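Long-range contact in glucuronan lyase A (Trichoderma reesei, PDB 2ZZJ), which probably cleaves beta-1,4-linked glucuronan within the chain, as a calcium-binding polysaccharide lyase with a beta-jelly-roll fold: residues A[80-94]-A[106-119]. Residues are numbered along the deposited sequence; the frame is centred on the assembly and turned at random.
Sequences WQFQPQSYNIAQFIA and WMPSTMIWIQNNQL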
# COMPACT_ATOMS: atom_id res chain seq x y z
N TRP A 80 -6.56 14.78 -10.59
CA TRP A 80 -7.20 13.73 -9.81
C TRP A 80 -8.59 14.17 -9.41
O TRP A 80 -8.77 15.28 -8.92
CB TRP A 80 -6.38 13.38 -8.54
CG TRP A 80 -6.93 12.22 -7.73
CD1 TRP A 80 -7.81 12.29 -6.67
CD2 TRP A 80 -6.60 10.83 -7.89
NE1 TRP A 80 -8.07 11.02 -6.19
CE2 TRP A 80 -7.32 10.11 -6.90
CE3 TRP A 80 -5.77 10.12 -8.78
CZ2 TRP A 80 -7.24 8.70 -6.77
CZ3 TRP A 80 -5.67 8.73 -8.64
CH2 TRP A 80 -6.43 8.04 -7.65
N GLN A 81 -9.57 13.30 -9.63
CA GLN A 81 -10.97 13.62 -9.32
C GLN A 81 -11.27 12.95 -8.00
O GLN A 81 -11.50 11.73 -7.92
CB GLN A 81 -11.89 13.12 -10.46
CG GLN A 81 -13.30 13.69 -10.41
CD GLN A 81 -14.18 13.08 -11.48
OE1 GLN A 81 -14.96 12.17 -11.21
NE2 GLN A 81 -14.01 13.52 -12.70
N PHE A 82 -11.28 13.74 -6.93
CA PHE A 82 -11.48 13.20 -5.60
C PHE A 82 -12.91 12.66 -5.51
O PHE A 82 -13.88 13.36 -5.93
CB PHE A 82 -11.17 14.27 -4.53
CG PHE A 82 -9.72 14.65 -4.47
CD1 PHE A 82 -8.81 13.89 -3.71
CD2 PHE A 82 -9.24 15.75 -5.17
CE1 PHE A 82 -7.47 14.22 -3.66
CE2 PHE A 82 -7.90 16.10 -5.11
CZ PHE A 82 -7.00 15.32 -4.36
N GLN A 83 -13.04 11.43 -4.99
CA GLN A 83 -14.29 10.69 -4.85
C GLN A 83 -14.26 9.86 -3.58
O GLN A 83 -13.15 9.51 -3.09
CB GLN A 83 -14.56 9.79 -6.08
CG GLN A 83 -14.76 10.54 -7.38
CD GLN A 83 -16.07 11.35 -7.42
OE1 GLN A 83 -16.87 11.30 -6.49
NE2 GLN A 83 -16.27 12.06 -8.51
N PRO A 84 -15.44 9.58 -2.99
CA PRO A 84 -15.59 8.82 -1.76
C PRO A 84 -15.16 7.35 -1.82
O PRO A 84 -15.03 6.72 -0.77
CB PRO A 84 -17.10 8.88 -1.46
CG PRO A 84 -17.76 9.42 -2.69
CD PRO A 84 -16.73 10.14 -3.48
N GLN A 85 -15.01 6.79 -3.02
CA GLN A 85 -14.54 5.40 -3.15
C GLN A 85 -13.08 5.32 -2.72
O GLN A 85 -12.40 6.34 -2.61
CB GLN A 85 -14.69 4.89 -4.58
CG GLN A 85 -16.15 4.59 -4.97
CD GLN A 85 -16.28 3.98 -6.35
OE1 GLN A 85 -15.79 4.52 -7.33
NE2 GLN A 85 -17.03 2.88 -6.43
N SER A 86 -12.61 4.10 -2.45
CA SER A 86 -11.19 3.85 -2.19
C SER A 86 -10.41 3.68 -3.47
O SER A 86 -10.84 2.94 -4.35
CB SER A 86 -11.02 2.58 -1.36
OG SER A 86 -9.68 2.10 -1.43
N TYR A 87 -9.26 4.34 -3.55
CA TYR A 87 -8.19 3.99 -4.51
C TYR A 87 -6.99 3.63 -3.64
O TYR A 87 -6.46 4.47 -2.91
CB TYR A 87 -7.88 5.14 -5.48
CG TYR A 87 -9.05 5.43 -6.40
CD1 TYR A 87 -9.20 4.74 -7.59
CD2 TYR A 87 -10.04 6.37 -6.02
CE1 TYR A 87 -10.28 4.98 -8.43
CE2 TYR A 87 -11.14 6.62 -6.86
CZ TYR A 87 -11.25 5.91 -8.06
OH TYR A 87 -12.32 6.10 -8.92
N ASN A 88 -6.62 2.36 -3.67
CA ASN A 88 -5.58 1.85 -2.79
C ASN A 88 -4.24 2.18 -3.43
O ASN A 88 -4.10 2.10 -4.65
CB ASN A 88 -5.74 0.35 -2.60
CG ASN A 88 -5.03 -0.15 -1.35
OD1 ASN A 88 -5.55 -0.04 -0.23
ND2 ASN A 88 -3.84 -0.71 -1.54
N ILE A 89 -3.26 2.58 -2.61
CA ILE A 89 -1.96 2.96 -3.15
C ILE A 89 -0.77 2.06 -2.69
O ILE A 89 0.30 2.12 -3.32
CB ILE A 89 -1.61 4.45 -2.94
CG1 ILE A 89 -1.54 4.82 -1.44
CG2 ILE A 89 -2.63 5.39 -3.69
CD1 ILE A 89 -0.99 6.27 -1.19
N ALA A 90 -0.95 1.29 -1.61
CA ALA A 90 0.08 0.33 -1.13
C ALA A 90 -0.58 -0.72 -0.26
O ALA A 90 -1.65 -0.46 0.36
CB ALA A 90 1.16 1.06 -0.32
N GLN A 91 0.02 -1.91 -0.18
CA GLN A 91 -0.57 -2.91 0.72
C GLN A 91 0.42 -3.98 1.05
O GLN A 91 1.31 -4.28 0.22
CB GLN A 91 -1.81 -3.56 0.09
CG GLN A 91 -1.63 -4.19 -1.28
CD GLN A 91 -2.82 -5.09 -1.67
OE1 GLN A 91 -3.54 -5.58 -0.80
NE2 GLN A 91 -3.04 -5.27 -2.96
N PHE A 92 0.24 -4.55 2.24
CA PHE A 92 0.91 -5.80 2.63
C PHE A 92 -0.07 -6.92 2.47
O PHE A 92 -1.26 -6.80 2.88
CB PHE A 92 1.35 -5.71 4.08
CG PHE A 92 2.46 -4.71 4.30
CD1 PHE A 92 3.80 -5.12 4.17
CD2 PHE A 92 2.18 -3.40 4.64
CE1 PHE A 92 4.85 -4.22 4.40
CE2 PHE A 92 3.23 -2.48 4.85
CZ PHE A 92 4.56 -2.91 4.72
N ILE A 93 0.40 -8.01 1.89
CA ILE A 93 -0.48 -9.12 1.56
C ILE A 93 0.28 -10.45 1.50
O ILE A 93 1.37 -10.56 0.89
CB ILE A 93 -1.28 -8.82 0.24
CG1 ILE A 93 -2.31 -9.92 -0.08
CG2 ILE A 93 -0.32 -8.52 -0.95
CD1 ILE A 93 -3.13 -9.59 -1.30
N ALA A 94 -0.33 -11.47 2.12
CA ALA A 94 0.23 -12.83 2.13
C ALA A 94 -0.76 -13.81 1.52
O ALA A 94 -1.96 -13.68 1.71
CB ALA A 94 0.52 -13.26 3.53
N TRP A 106 -5.64 -15.45 0.03
CA TRP A 106 -4.87 -14.19 0.06
C TRP A 106 -5.50 -13.29 1.09
O TRP A 106 -6.71 -13.07 1.04
CB TRP A 106 -4.92 -13.50 -1.29
CG TRP A 106 -4.11 -14.17 -2.31
CD1 TRP A 106 -4.53 -15.14 -3.17
CD2 TRP A 106 -2.73 -13.93 -2.60
NE1 TRP A 106 -3.49 -15.54 -3.98
CE2 TRP A 106 -2.38 -14.80 -3.66
CE3 TRP A 106 -1.75 -13.08 -2.06
CZ2 TRP A 106 -1.09 -14.84 -4.20
CZ3 TRP A 106 -0.48 -13.11 -2.61
CH2 TRP A 106 -0.15 -13.99 -3.67
N MET A 107 -4.69 -12.79 2.02
CA MET A 107 -5.19 -11.86 3.01
C MET A 107 -4.32 -10.62 3.04
O MET A 107 -3.15 -10.70 3.45
CB MET A 107 -5.21 -12.47 4.41
CG MET A 107 -6.08 -11.73 5.36
SD MET A 107 -5.59 -11.85 7.05
CE MET A 107 -4.21 -10.68 7.14
N PRO A 108 -4.87 -9.48 2.60
CA PRO A 108 -4.12 -8.24 2.87
C PRO A 108 -4.19 -7.90 4.34
O PRO A 108 -5.25 -8.07 4.98
CB PRO A 108 -4.87 -7.16 2.06
CG PRO A 108 -6.28 -7.73 1.82
CD PRO A 108 -6.12 -9.26 1.83
N SER A 109 -3.09 -7.41 4.89
CA SER A 109 -3.14 -6.90 6.25
C SER A 109 -3.22 -5.38 6.24
O SER A 109 -4.31 -4.78 6.07
CB SER A 109 -1.95 -7.41 7.09
OG SER A 109 -0.68 -7.13 6.50
N THR A 110 -2.08 -4.74 6.45
CA THR A 110 -2.06 -3.29 6.43
C THR A 110 -2.22 -2.82 4.97
O THR A 110 -1.61 -3.40 4.05
CB THR A 110 -0.81 -2.71 7.12
OG1 THR A 110 -1.01 -2.69 8.55
CG2 THR A 110 -0.51 -1.29 6.67
N MET A 111 -3.05 -1.79 4.79
CA MET A 111 -3.29 -1.20 3.47
C MET A 111 -3.24 0.30 3.60
O MET A 111 -3.54 0.86 4.69
CB MET A 111 -4.66 -1.63 2.87
CG MET A 111 -4.79 -3.15 2.64
SD MET A 111 -6.50 -3.60 2.13
CE MET A 111 -6.32 -3.43 0.38
N ILE A 112 -2.86 0.96 2.51
CA ILE A 112 -2.84 2.41 2.50
C ILE A 112 -3.65 2.87 1.31
O ILE A 112 -3.43 2.39 0.19
CB ILE A 112 -1.37 2.96 2.41
CG1 ILE A 112 -0.50 2.32 3.52
CG2 ILE A 112 -1.40 4.54 2.43
CD1 ILE A 112 0.94 2.79 3.62
N TRP A 113 -4.58 3.79 1.52
CA TRP A 113 -5.45 4.21 0.43
C TRP A 113 -5.89 5.65 0.53
O TRP A 113 -5.66 6.28 1.56
CB TRP A 113 -6.66 3.27 0.28
CG TRP A 113 -7.74 3.27 1.39
CD1 TRP A 113 -8.98 3.87 1.33
CD2 TRP A 113 -7.71 2.54 2.63
NE1 TRP A 113 -9.70 3.60 2.47
CE2 TRP A 113 -8.95 2.79 3.28
CE3 TRP A 113 -6.76 1.70 3.26
CZ2 TRP A 113 -9.27 2.22 4.52
CZ3 TRP A 113 -7.07 1.15 4.51
CH2 TRP A 113 -8.33 1.43 5.13
N ILE A 114 -6.43 6.16 -0.58
CA ILE A 114 -7.09 7.49 -0.66
C ILE A 114 -8.59 7.29 -0.61
O ILE A 114 -9.13 6.47 -1.35
CB ILE A 114 -6.74 8.22 -2.02
CG1 ILE A 114 -5.23 8.26 -2.29
CG2 ILE A 114 -7.24 9.67 -2.01
CD1 ILE A 114 -4.43 9.00 -1.24
N GLN A 115 -9.29 8.03 0.26
CA GLN A 115 -10.75 8.05 0.30
C GLN A 115 -11.11 9.53 0.36
O GLN A 115 -10.63 10.23 1.23
CB GLN A 115 -11.23 7.30 1.56
CG GLN A 115 -12.62 6.73 1.52
CD GLN A 115 -12.90 5.77 2.67
OE1 GLN A 115 -12.27 4.72 2.82
NE2 GLN A 115 -13.91 6.10 3.48
N ASN A 116 -11.89 10.03 -0.58
CA ASN A 116 -12.04 11.49 -0.73
C ASN A 116 -10.64 12.09 -0.87
O ASN A 116 -9.83 11.55 -1.64
CB ASN A 116 -12.81 12.08 0.46
CG ASN A 116 -14.28 11.59 0.49
OD1 ASN A 116 -15.02 11.83 -0.46
ND2 ASN A 116 -14.69 10.93 1.58
N ASN A 117 -10.30 13.14 -0.10
CA ASN A 117 -8.93 13.69 -0.20
C ASN A 117 -8.06 13.31 0.99
O ASN A 117 -7.13 14.02 1.35
CB ASN A 117 -8.95 15.21 -0.41
CG ASN A 117 -9.45 15.95 0.80
OD1 ASN A 117 -10.07 15.37 1.69
ND2 ASN A 117 -9.17 17.26 0.85
N GLN A 118 -8.36 12.17 1.58
CA GLN A 118 -7.71 11.80 2.83
C GLN A 118 -6.95 10.49 2.68
O GLN A 118 -7.45 9.56 2.04
CB GLN A 118 -8.79 11.64 3.90
CG GLN A 118 -9.51 12.97 4.23
CD GLN A 118 -8.57 13.92 4.95
OE1 GLN A 118 -8.43 15.09 4.59
NE2 GLN A 118 -7.85 13.39 5.92
N LEU A 119 -5.75 10.43 3.27
CA LEU A 119 -5.00 9.17 3.44
C LEU A 119 -5.59 8.35 4.57
O LEU A 119 -5.70 8.84 5.70
CB LEU A 119 -3.56 9.44 3.80
CG LEU A 119 -2.53 8.32 3.62
CD1 LEU A 119 -2.26 8.11 2.15
CD2 LEU A 119 -1.23 8.65 4.36
O HOH W 1 -10.19 10.57 -4.16
O HOH W 2 -15.96 7.84 1.57
O HOH W 3 -10.54 8.01 -3.27
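Tyr87 and Ile114 exchange two backbone hydrogen bonds, N to O each way, in the antiparallel hairpin that strands 86-95 and 106-115 form in one sheet of the beta-jelly roll; strand 192-197 flanks it beyond 86-95, and 118-126 beyond 106-115. At a classic bulge Ile89 N (2.8 Å) and Ala90 N (3.3 Å) both donate to Ile112 O. The register slips again between Gln91 and Ile93: Phe92 N binds Thr110 O, and Ser109 N binds Phe92 O. Beyond the slip, Ala94 and Met107 pair through both their N-H groups.

Asn88 lies on the face shared with Met111 and Trp113. With CG anti to the backbone N (chi1 -160°), ND2 reaches Ala90 O (2.9 Å) from above its carbonyl plane in a bent bond (137°), while Ile112 N comes from the opposite face. Met111 CE lies 3.5 Å from Asn88 OD1. A leucine in place of Asn88 would probably cost Ala90 O the ND2 bond, since its methyls cannot donate, and leave the bulge without that side-chain link.

Ile89, at the bulge, packs CG1 against Ile112 CG2 (3.9 Å), CG2 against Ile114 CG1, and CD1 across Leu119 CD1. At the far end, on the Asn88 face, Ile93 CG1 meets the edge of the Trp106 ring at CE3.

Where the strands part, a type II' turn, Gln115 to Gln118, swings the chain back, and Asn116 N reaches Gln83 O. A water that accepts from Trp80 NE1 and Gln83 N also lies 2.7 Å from Asn116 O, which sits at the edge of the Phe82 ring, 3.3 Å from CD1.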